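Local coordinates for TrwG component of type IV secretion system (Bartonella birtlesii, PDB 4JF8), which is a VirB8-family component of a type IV secretion system, present here as its soluble NTF2-like domain, and probably helps assemble the envelope-spanning secretion channel, at residues E57-D62 with L97-I103; H138-I143 with Y169-E174. All coordinates share one frame. Residue numbers count along the deposited sequence, not the author numbering.

Contact 1: E57-D62 with L97-I103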
loop_
_atom_site.group_PDB
_atom_site.type_symbol
_atom_site.label_atom_id
_atom_site.label_comp_id
_atom_site.label_asym_id
_atom_site.label_seq_id
_atom_site.Cartn_x
_atom_site.Cartn_y
_atom_site.Cartn_z
ATOM N N GLU A 57 11.237 -3.020 6.104
ATOM C CA GLU A 57 12.663 -2.793 5.884
ATOM C C GLU A 57 12.968 -1.438 5.243
ATOM O O GLU A 57 14.068 -0.922 5.370
ATOM C CB GLU A 57 13.267 -3.927 5.032
ATOM C CG GLU A 57 13.198 -5.310 5.667
ATOM C CD GLU A 57 13.967 -5.424 6.968
ATOM O OE1 GLU A 57 14.969 -4.694 7.166
ATOM O OE2 GLU A 57 13.566 -6.260 7.800
ATOM N N THR A 58 12.014 -0.859 4.536
ATOM C CA THR A 58 12.213 0.472 3.953
ATOM C C THR A 58 12.337 1.517 5.027
ATOM O O THR A 58 11.564 1.486 5.995
ATOM C CB THR A 58 11.027 0.856 3.043
ATOM O OG1 THR A 58 10.999 -0.010 1.904
ATOM C CG2 THR A 58 11.113 2.306 2.586
ATOM N N TYR A 59 13.307 2.417 4.890
ATOM C CA TYR A 59 13.321 3.621 5.717
ATOM C C TYR A 59 13.216 4.807 4.797
ATOM O O TYR A 59 14.113 5.061 3.996
ATOM C CB TYR A 59 14.584 3.752 6.613
ATOM C CG TYR A 59 14.431 4.970 7.473
ATOM C CD1 TYR A 59 13.737 4.920 8.659
ATOM C CD2 TYR A 59 14.930 6.205 7.054
ATOM C CE1 TYR A 59 13.543 6.043 9.425
ATOM C CE2 TYR A 59 14.732 7.347 7.811
ATOM C CZ TYR A 59 14.048 7.253 9.002
ATOM O OH TYR A 59 13.813 8.376 9.780
ATOM N N ASP A 60 12.129 5.559 4.916
ATOM C CA ASP A 60 11.939 6.731 4.066
ATOM C C ASP A 60 11.040 7.657 4.845
ATOM O O ASP A 60 9.875 7.346 5.053
ATOM C CB ASP A 60 11.327 6.319 2.725
ATOM C CG ASP A 60 11.185 7.468 1.745
ATOM O OD1 ASP A 60 11.267 8.636 2.138
ATOM O OD2 ASP A 60 10.959 7.126 0.555
ATOM N N TYR A 61 11.551 8.806 5.252
ATOM C CA TYR A 61 10.805 9.783 6.029
ATOM C C TYR A 61 9.492 10.158 5.348
ATOM O O TYR A 61 8.494 10.438 6.018
ATOM C CB TYR A 61 11.691 11.015 6.171
ATOM C CG TYR A 61 11.254 12.068 7.147
ATOM C CD1 TYR A 61 11.463 11.896 8.507
ATOM C CD2 TYR A 61 10.679 13.256 6.709
ATOM C CE1 TYR A 61 11.092 12.870 9.411
ATOM C CE2 TYR A 61 10.304 14.238 7.605
ATOM C CZ TYR A 61 10.511 14.038 8.953
ATOM O OH TYR A 61 10.138 15.002 9.864
ATOM N N ASP A 62 9.510 10.174 4.020
ATOM C CA ASP A 62 8.318 10.525 3.234
ATOM C C ASP A 62 7.184 9.527 3.397
ATOM O O ASP A 62 6.022 9.904 3.192
ATOM C CB ASP A 62 8.635 10.647 1.741
ATOM C CG ASP A 62 9.590 11.788 1.423
ATOM O OD1 ASP A 62 9.780 12.680 2.269
ATOM O OD2 ASP A 62 10.155 11.718 0.322
ATOM N N LEU A 97 18.342 8.522 11.689
ATOM C CA LEU A 97 18.320 8.841 10.269
ATOM C C LEU A 97 17.483 10.066 9.936
ATOM O O LEU A 97 17.756 10.702 8.927
ATOM C CB LEU A 97 17.834 7.645 9.449
ATOM C CG LEU A 97 18.662 6.362 9.605
ATOM C CD1 LEU A 97 18.096 5.277 8.692
ATOM C CD2 LEU A 97 20.142 6.617 9.325
ATOM N N SER A 98 16.472 10.381 10.745
ATOM C CA SER A 98 15.628 11.541 10.504
ATOM C C SER A 98 15.157 11.558 9.041
ATOM O O SER A 98 14.733 10.545 8.490
ATOM C CB SER A 98 16.411 12.808 10.894
ATOM O OG SER A 98 15.628 13.982 10.795
ATOM N N ASN A 99 15.241 12.711 8.397
ATOM C CA ASN A 99 14.959 12.790 6.974
ATOM C C ASN A 99 16.254 12.925 6.193
ATOM O O ASN A 99 16.243 13.397 5.052
ATOM C CB ASN A 99 14.031 13.961 6.662
ATOM C CG ASN A 99 14.657 15.307 6.949
ATOM O OD1 ASN A 99 15.619 15.419 7.696
ATOM N ND2 ASN A 99 14.083 16.352 6.354
ATOM N N LYS A 100 17.361 12.475 6.781
ATOM C CA LYS A 100 18.673 12.664 6.179
ATOM C C LYS A 100 19.230 11.410 5.532
ATOM O O LYS A 100 20.345 11.399 5.044
ATOM C CB LYS A 100 19.633 13.188 7.246
ATOM C CG LYS A 100 19.213 14.543 7.849
ATOM C CD LYS A 100 19.009 15.602 6.772
ATOM C CE LYS A 100 18.874 17.016 7.343
ATOM N NZ LYS A 100 17.551 17.288 7.966
ATOM N N ALA A 101 18.448 10.336 5.508
ATOM C CA ALA A 101 18.833 9.136 4.766
ATOM C C ALA A 101 17.608 8.322 4.467
ATOM O O ALA A 101 16.626 8.383 5.219
ATOM C CB ALA A 101 19.794 8.294 5.575
ATOM N N ARG A 102 17.709 7.551 3.390
ATOM C CA ARG A 102 16.707 6.555 3.027
ATOM C C ARG A 102 17.413 5.211 2.987
ATOM O O ARG A 102 18.588 5.139 2.626
ATOM C CB ARG A 102 16.124 6.829 1.636
ATOM C CG ARG A 102 15.103 7.935 1.560
ATOM C CD ARG A 102 14.345 7.952 0.236
ATOM N NE ARG A 102 13.475 9.114 0.146
ATOM C CZ ARG A 102 13.893 10.293 -0.295
ATOM N NH1 ARG A 102 15.130 10.407 -0.728
ATOM N NH2 ARG A 102 13.067 11.328 -0.341
ATOM N N ILE A 103 16.688 4.161 3.333
ATOM C CA ILE A 103 17.115 2.779 3.110
ATOM C C ILE A 103 16.138 2.224 2.093
ATOM O O ILE A 103 14.946 2.089 2.378
ATOM C CB ILE A 103 17.136 1.933 4.381
ATOM C CG1 ILE A 103 18.135 2.474 5.409
ATOM C CG2 ILE A 103 17.544 0.498 4.009
ATOM C CD1 ILE A 103 18.057 1.805 6.756
HETATM O O HOH W 1 14.233 9.624 4.742
#
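Backbone pairing sets the register where the chain leaving helix 42-57 meets the start of strand 101-112. Tyr59 and Ile103 form one antiparallel hydrogen-bonded bridge: Tyr59 N donates to Ile103 O (3.0 Å) and Ile103 N to Tyr59 O (2.8 Å). Further along, a water joins Tyr61 N (2.8 Å) to Ala101 O (2.7 Å), bridging backbones that no longer meet directly.

Aromatic residues fill the space beside this bridge. The Tyr59 ring is long enough to reach the type II' turn Leu97-Lys100, where its OH donates to Ser98 O (2.7 Å); Leu97 CD1 makes a CH-pi contact over the ring's face, 4.0 Å from the centroid. The more exposed Tyr61 ring receives Asn99 CB similarly, 3.6 Å from its centroid.

A charged network completes the contact. The extended Arg102 side chain presents its guanidinium edge to two carboxylates, with Asp60 OD1 3.0 Å from Arg102 NE in a salt bridge whose hydrogen bond is weak, and Asp62 OD2 3.0 Å from Arg102 NH2. Asp60 OD1 also accepts from Asp62 N (3.0 Å), an Asx turn. A buried tyrosine and a surface ion network thus hold the connection after helix 42-57 against strand 101-112, outermost in this chain's sheet.

Contact 2: H138-I143 with Y169-E174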
loop_
_atom_site.group_PDB
_atom_site.type_symbol
_atom_site.label_atom_id
_atom_site.label_comp_id
_atom_site.label_asym_id
_atom_site.label_seq_id
_atom_site.Cartn_x
_atom_site.Cartn_y
_atom_site.Cartn_z
ATOM N N HIS A 138 22.961 -7.720 0.981
ATOM C CA HIS A 138 22.158 -8.854 0.497
ATOM C C HIS A 138 21.671 -9.635 1.689
ATOM O O HIS A 138 22.459 -10.221 2.423
ATOM C CB HIS A 138 23.010 -9.716 -0.431
ATOM C CG HIS A 138 23.524 -8.961 -1.612
ATOM N ND1 HIS A 138 22.868 -8.938 -2.824
ATOM C CD2 HIS A 138 24.609 -8.165 -1.755
ATOM C CE1 HIS A 138 23.534 -8.164 -3.665
ATOM N NE2 HIS A 138 24.581 -7.671 -3.034
ATOM N N GLN A 139 20.354 -9.632 1.878
ATOM C CA GLN A 139 19.724 -10.168 3.070
ATOM C C GLN A 139 18.692 -11.238 2.721
ATOM O O GLN A 139 18.225 -11.321 1.582
ATOM C CB GLN A 139 19.028 -9.045 3.843
ATOM C CG GLN A 139 19.974 -7.951 4.324
ATOM C CD GLN A 139 19.289 -6.914 5.196
ATOM O OE1 GLN A 139 19.289 -5.724 4.891
ATOM N NE2 GLN A 139 18.688 -7.367 6.283
ATOM N N ILE A 140 18.369 -12.053 3.715
ATOM C CA ILE A 140 17.286 -13.047 3.642
ATOM C C ILE A 140 16.412 -12.857 4.857
ATOM O O ILE A 140 16.908 -12.899 5.994
ATOM C CB ILE A 140 17.778 -14.514 3.721
ATOM C CG1 ILE A 140 18.833 -14.772 2.657
ATOM C CG2 ILE A 140 16.617 -15.489 3.545
ATOM C CD1 ILE A 140 18.253 -14.782 1.270
ATOM N N ALA A 141 15.109 -12.643 4.640
ATOM C CA ALA A 141 14.139 -12.691 5.733
ATOM C C ALA A 141 13.567 -14.088 5.826
ATOM O O ALA A 141 13.188 -14.670 4.806
ATOM C CB ALA A 141 13.004 -11.708 5.530
ATOM N N THR A 142 13.506 -14.612 7.042
ATOM C CA THR A 142 12.863 -15.906 7.305
ATOM C C THR A 142 11.618 -15.562 8.085
ATOM O O THR A 142 11.697 -14.941 9.154
ATOM C CB THR A 142 13.795 -16.855 8.094
ATOM O OG1 THR A 142 14.991 -17.068 7.339
ATOM C CG2 THR A 142 13.109 -18.166 8.364
ATOM N N ILE A 143 10.470 -15.912 7.527
ATOM C CA ILE A 143 9.189 -15.376 7.990
ATOM C C ILE A 143 8.212 -16.497 8.293
ATOM O O ILE A 143 7.991 -17.387 7.468
ATOM C CB ILE A 143 8.565 -14.465 6.924
ATOM C CG1 ILE A 143 9.604 -13.457 6.426
ATOM C CG2 ILE A 143 7.342 -13.748 7.488
ATOM C CD1 ILE A 143 9.078 -12.454 5.423
ATOM N N TYR A 169 9.730 -13.214 12.565
ATOM C CA TYR A 169 10.458 -12.504 11.525
ATOM C C TYR A 169 11.885 -12.279 11.970
ATOM O O TYR A 169 12.118 -11.658 12.997
ATOM C CB TYR A 169 9.782 -11.169 11.230
ATOM C CG TYR A 169 10.403 -10.397 10.103
ATOM C CD1 TYR A 169 9.932 -10.544 8.807
ATOM C CD2 TYR A 169 11.434 -9.489 10.311
ATOM C CE1 TYR A 169 10.464 -9.823 7.765
ATOM C CE2 TYR A 169 11.970 -8.770 9.278
ATOM C CZ TYR A 169 11.480 -8.936 7.997
ATOM O OH TYR A 169 11.983 -8.226 6.928
ATOM N N ARG A 170 12.816 -12.730 11.153
ATOM C CA ARG A 170 14.220 -12.394 11.325
ATOM C C ARG A 170 14.837 -12.128 9.976
ATOM O O ARG A 170 14.336 -12.606 8.946
ATOM C CB ARG A 170 14.994 -13.519 12.029
ATOM C CG ARG A 170 14.981 -14.841 11.294
ATOM C CD ARG A 170 15.807 -15.918 12.003
ATOM N NE ARG A 170 17.210 -15.534 12.123
ATOM C CZ ARG A 170 17.912 -15.411 13.252
ATOM N NH1 ARG A 170 17.413 -15.718 14.445
ATOM N NH2 ARG A 170 19.168 -15.006 13.158
ATOM N N THR A 171 15.933 -11.364 9.975
ATOM C CA THR A 171 16.745 -11.147 8.768
ATOM C C THR A 171 18.178 -11.556 9.057
ATOM O O THR A 171 18.644 -11.477 10.196
ATOM C CB THR A 171 16.698 -9.687 8.290
ATOM O OG1 THR A 171 17.135 -8.842 9.351
ATOM C CG2 THR A 171 15.307 -9.303 7.885
ATOM N N ASP A 172 18.835 -12.065 8.015
ATOM C CA ASP A 172 20.225 -12.508 8.103
ATOM C C ASP A 172 20.916 -12.202 6.781
ATOM O O ASP A 172 20.276 -12.128 5.744
ATOM C CB ASP A 172 20.256 -14.012 8.328
ATOM C CG ASP A 172 19.652 -14.423 9.663
ATOM O OD1 ASP A 172 20.322 -14.318 10.713
ATOM O OD2 ASP A 172 18.461 -14.830 9.698
ATOM N N PRO A 173 22.260 -12.113 6.786
ATOM C CA PRO A 173 22.983 -11.996 5.530
ATOM C C PRO A 173 22.762 -13.215 4.643
ATOM O O PRO A 173 22.741 -14.351 5.119
ATOM C CB PRO A 173 24.452 -11.914 5.977
ATOM C CG PRO A 173 24.381 -11.358 7.360
ATOM C CD PRO A 173 23.163 -11.994 7.948
ATOM N N GLU A 174 22.620 -12.958 3.351
ATOM C CA GLU A 174 22.523 -14.041 2.379
ATOM C C GLU A 174 23.882 -14.687 2.181
ATOM O O GLU A 174 24.888 -14.027 2.205
ATOM C CB GLU A 174 22.026 -13.500 1.034
ATOM C CG GLU A 174 21.609 -14.595 0.053
ATOM C CD GLU A 174 21.148 -14.066 -1.290
ATOM O OE1 GLU A 174 21.317 -12.869 -1.552
ATOM O OE2 GLU A 174 20.676 -14.889 -2.104
HETATM O O HOH W 2 25.572 -11.324 2.295
HETATM O O HOH W 3 17.000 -6.248 8.352
HETATM O O HOH W 4 16.881 -15.131 7.595
#
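Five backbone hydrogen bonds join strands 137-147 and 164-173, adjacent antiparallel strands in the curved sheet of this NTF2-like VirB8 domain. Ile140 N donates to Asp172 O (2.8 Å) and Asp172 N to Ile140 O (2.9 Å); Thr142 N reaches Arg170 O (2.9 Å) and Arg170 N reaches Thr142 O (3.2 Å). Just beyond the strand's end, Glu174 N gives a nearly linear bond to His138 O (2.9 Å). Proline has no NH to offer, so Pro173 suits its non-hydrogen-bonded pairing with Gln139.

Along strand 164-173, Arg170 and Asp172 lie two residues apart on one face, and the guanidinium edge pairs with both carboxylate oxygens: Arg170 NE to Asp172 OD2 and Arg170 NH2 to Asp172 OD1, both 2.8 Å. The Glu174 carboxylate instead forms salt bridges with Arg108 and Arg121. A water links Gln139 NE2 (2.9 Å) to Thr171 OG1 (2.8 Å), while Gln139 OE1 is bonded to Thr124 OG1.

Packing differs between the faces. Ala141, Ile143 and Tyr169 share one face, where Ile143 and Tyr169 pack on helix 42-57; small Ala141 leaves room for the tyrosine ring, whose CE1 lies 3.9 Å from Ala141 CB and whose CD1 lies 3.8 Å from Ile143 CG1. Tyr52 of that helix meets this ring edge-to-face. Ile140, on the opposite face from Ala141, brings CD1 to 3.6 Å from Glu174 CG, while exposed Thr142 suits its place because its hydroxyl can bind water: one water donates to Ile140 O (2.7 Å) and Asp172 OD2 (2.6 Å) and accepts from Thr142 OG1 (2.7 Å).

Both contacts lie toward the surface, although each includes two buried residues. Contact 2 is regular pairing of neighbouring strands, closer to the chain's centre; contact 1 is more peripheral, tying the connection between helices 42-57 and 64-73 to the strand at the other side of this chain's sheet. Backbone bonds repeat along contact 2, whereas contact 1 has a single bridge and depends more on side chains. Its ion network crosses between segments, while the Arg170-Asp172 pair stays within one strand. Helix 42-57 relates the two: its last residue, Glu57, places OE2 2.7 Å from Tyr169 OH, a probable hydrogen bond. In contact 1, Asp62 also packs on Asp62 of the second subunit.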